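Local coordinates for protein 4-aminobutyrate transaminase (Acinetobacter baumannii, PDB 6WOP) that probably transfers the amino group of 4-aminobutyrate to 2-oxoglutarate, as a class-III aminotransferase that uses pyridoxal 5'-phosphate as cofactor, at residues Y87-A91 with K105-F109. Numbering follows the deposited sequence.
Sequences YVALA and KAAFF
Phe108 turns an edge of its ring to Tyr87 and one face to Leu90, a compact example of how one aromatic side chain can fasten a helix to the strand that is outermost in its sheet within this chain. Against Tyr87 it forms a T-shaped pair: the CD2 edge of Phe108 points at the middle of the tyrosine face, the planes stand at 79° and the centroids lie 5.1 Å apart. Leu90 meets the same phenylalanine from over a face, its CD2 methyl 3.8 Å from the ring centroid in a CH-pi contact displaced toward the rim, while Leu90 CG comes within 3.5 Å of Phe108 CZ. Between these two points of the rim, Phe108 CE2 comes up to the helix backbone near Ala91 N, an amide already bonded to Tyr87 O.

With CG of Tyr87 anti to its own nitrogen (chi1 -179°), the phenol extends past the Phe108 ring to the strand backbone. There Tyr87 OH accepts an almost straight hydrogen bond of 3.1 Å from Phe108 N, and a water in the plane of the phenol links this hydroxyl to Phe108 O. Both backbone polar groups of Phe108 are thus engaged. Ala91 and Ala106 bring the two backbones close, their CB atoms 4.1 Å apart.

Helix 85-97 crosses strand 104-109, which pairs with strand 278-283 in the seven-stranded mixed sheet of the large domain, as in fold-type I pyridoxal-phosphate enzymes; helix 303-318 packs on Leu90, and the second subunit bonds to the backbone of Ala106 and rests its Pro17 against Ala107.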
loop_
_atom_site.group_PDB
_atom_site.type_symbol
_atom_site.label_atom_id
_atom_site.label_comp_id
_atom_site.label_asym_id
_atom_site.label_seq_id
_atom_site.Cartn_x
_atom_site.Cartn_y
_atom_site.Cartn_z
ATOM N N TYR A 87 15.574 19.477 28.183
ATOM C CA TYR A 87 15.211 18.317 27.343
ATOM C C TYR A 87 16.125 17.107 27.641
ATOM O O TYR A 87 15.697 16.041 27.886
ATOM C CB TYR A 87 15.373 18.711 25.883
ATOM C CG TYR A 87 15.039 17.687 24.801
ATOM C CD1 TYR A 87 15.717 16.489 24.721
ATOM C CD2 TYR A 87 14.101 17.963 23.804
ATOM C CE1 TYR A 87 15.453 15.565 23.735
ATOM C CE2 TYR A 87 13.829 17.041 22.806
ATOM C CZ TYR A 87 14.526 15.831 22.761
ATOM O OH TYR A 87 14.283 14.920 21.800
ATOM N N VAL A 88 17.405 17.377 27.668
ATOM C CA VAL A 88 18.345 16.321 28.010
ATOM C C VAL A 88 18.023 15.813 29.388
ATOM O O VAL A 88 18.090 14.627 29.643
ATOM C CB VAL A 88 19.789 16.870 27.927
ATOM C CG1 VAL A 88 20.848 15.824 28.426
ATOM C CG2 VAL A 88 20.099 17.368 26.461
ATOM N N ALA A 89 17.806 16.746 30.339
ATOM C CA ALA A 89 17.564 16.322 31.717
ATOM C C ALA A 89 16.289 15.481 31.788
ATOM O O ALA A 89 16.220 14.511 32.549
ATOM C CB ALA A 89 17.474 17.555 32.658
ATOM N N LEU A 90 15.235 15.882 31.038
ATOM C CA LEU A 90 13.995 15.093 31.039
ATOM C C LEU A 90 14.239 13.693 30.478
ATOM O O LEU A 90 13.747 12.710 31.027
ATOM C CB LEU A 90 12.885 15.780 30.236
ATOM C CG LEU A 90 11.468 15.185 30.366
ATOM C CD1 LEU A 90 10.929 15.302 31.863
ATOM C CD2 LEU A 90 10.522 15.886 29.351
ATOM N N ALA A 91 15.026 13.584 29.405
ATOM C CA ALA A 91 15.372 12.251 28.893
ATOM C C ALA A 91 16.069 11.424 29.973
ATOM O O ALA A 91 15.707 10.263 30.204
ATOM C CB ALA A 91 16.252 12.406 27.642
ATOM N N LYS A 105 17.376 5.043 26.071
ATOM C CA LYS A 105 17.460 6.409 25.565
ATOM C C LYS A 105 16.044 6.920 25.323
ATOM O O LYS A 105 15.123 6.125 25.175
ATOM C CB LYS A 105 18.271 6.457 24.271
ATOM C CG LYS A 105 19.768 6.266 24.534
ATOM C CD LYS A 105 20.533 6.355 23.269
ATOM C CE LYS A 105 22.026 6.482 23.551
ATOM N NZ LYS A 105 22.744 7.090 22.407
ATOM N N ALA A 106 15.871 8.242 25.258
ATOM C CA ALA A 106 14.539 8.791 25.073
ATOM C C ALA A 106 14.610 9.985 24.135
ATOM O O ALA A 106 15.613 10.703 24.074
ATOM C CB ALA A 106 13.890 9.269 26.410
ATOM N N ALA A 107 13.511 10.245 23.453
ATOM C CA ALA A 107 13.398 11.468 22.678
ATOM C C ALA A 107 11.980 11.963 22.843
ATOM O O ALA A 107 11.089 11.163 23.110
ATOM C CB ALA A 107 13.608 11.198 21.176
ATOM N N PHE A 108 11.764 13.258 22.628
ATOM C CA PHE A 108 10.442 13.867 22.863
ATOM C C PHE A 108 9.897 14.402 21.560
ATOM O O PHE A 108 10.653 14.940 20.736
ATOM C CB PHE A 108 10.554 15.008 23.929
ATOM C CG PHE A 108 11.036 14.465 25.226
ATOM C CD1 PHE A 108 10.223 13.614 25.930
ATOM C CD2 PHE A 108 12.353 14.631 25.637
ATOM C CE1 PHE A 108 10.669 12.975 27.066
ATOM C CE2 PHE A 108 12.803 14.001 26.793
ATOM C CZ PHE A 108 11.968 13.193 27.506
ATOM N N PHE A 109 8.590 14.201 21.368
ATOM C CA PHE A 109 7.885 14.778 20.227
ATOM C C PHE A 109 6.764 15.638 20.778
ATOM O O PHE A 109 6.920 16.190 21.890
ATOM C CB PHE A 109 7.406 13.624 19.333
ATOM C CG PHE A 109 8.539 12.748 18.966
ATOM C CD1 PHE A 109 9.447 13.170 17.981
ATOM C CD2 PHE A 109 8.764 11.561 19.624
ATOM C CE1 PHE A 109 10.546 12.384 17.641
ATOM C CE2 PHE A 109 9.891 10.779 19.290
ATOM C CZ PHE A 109 10.767 11.228 18.324
HETATM O O HOH W 1 12.993 15.601 19.564
#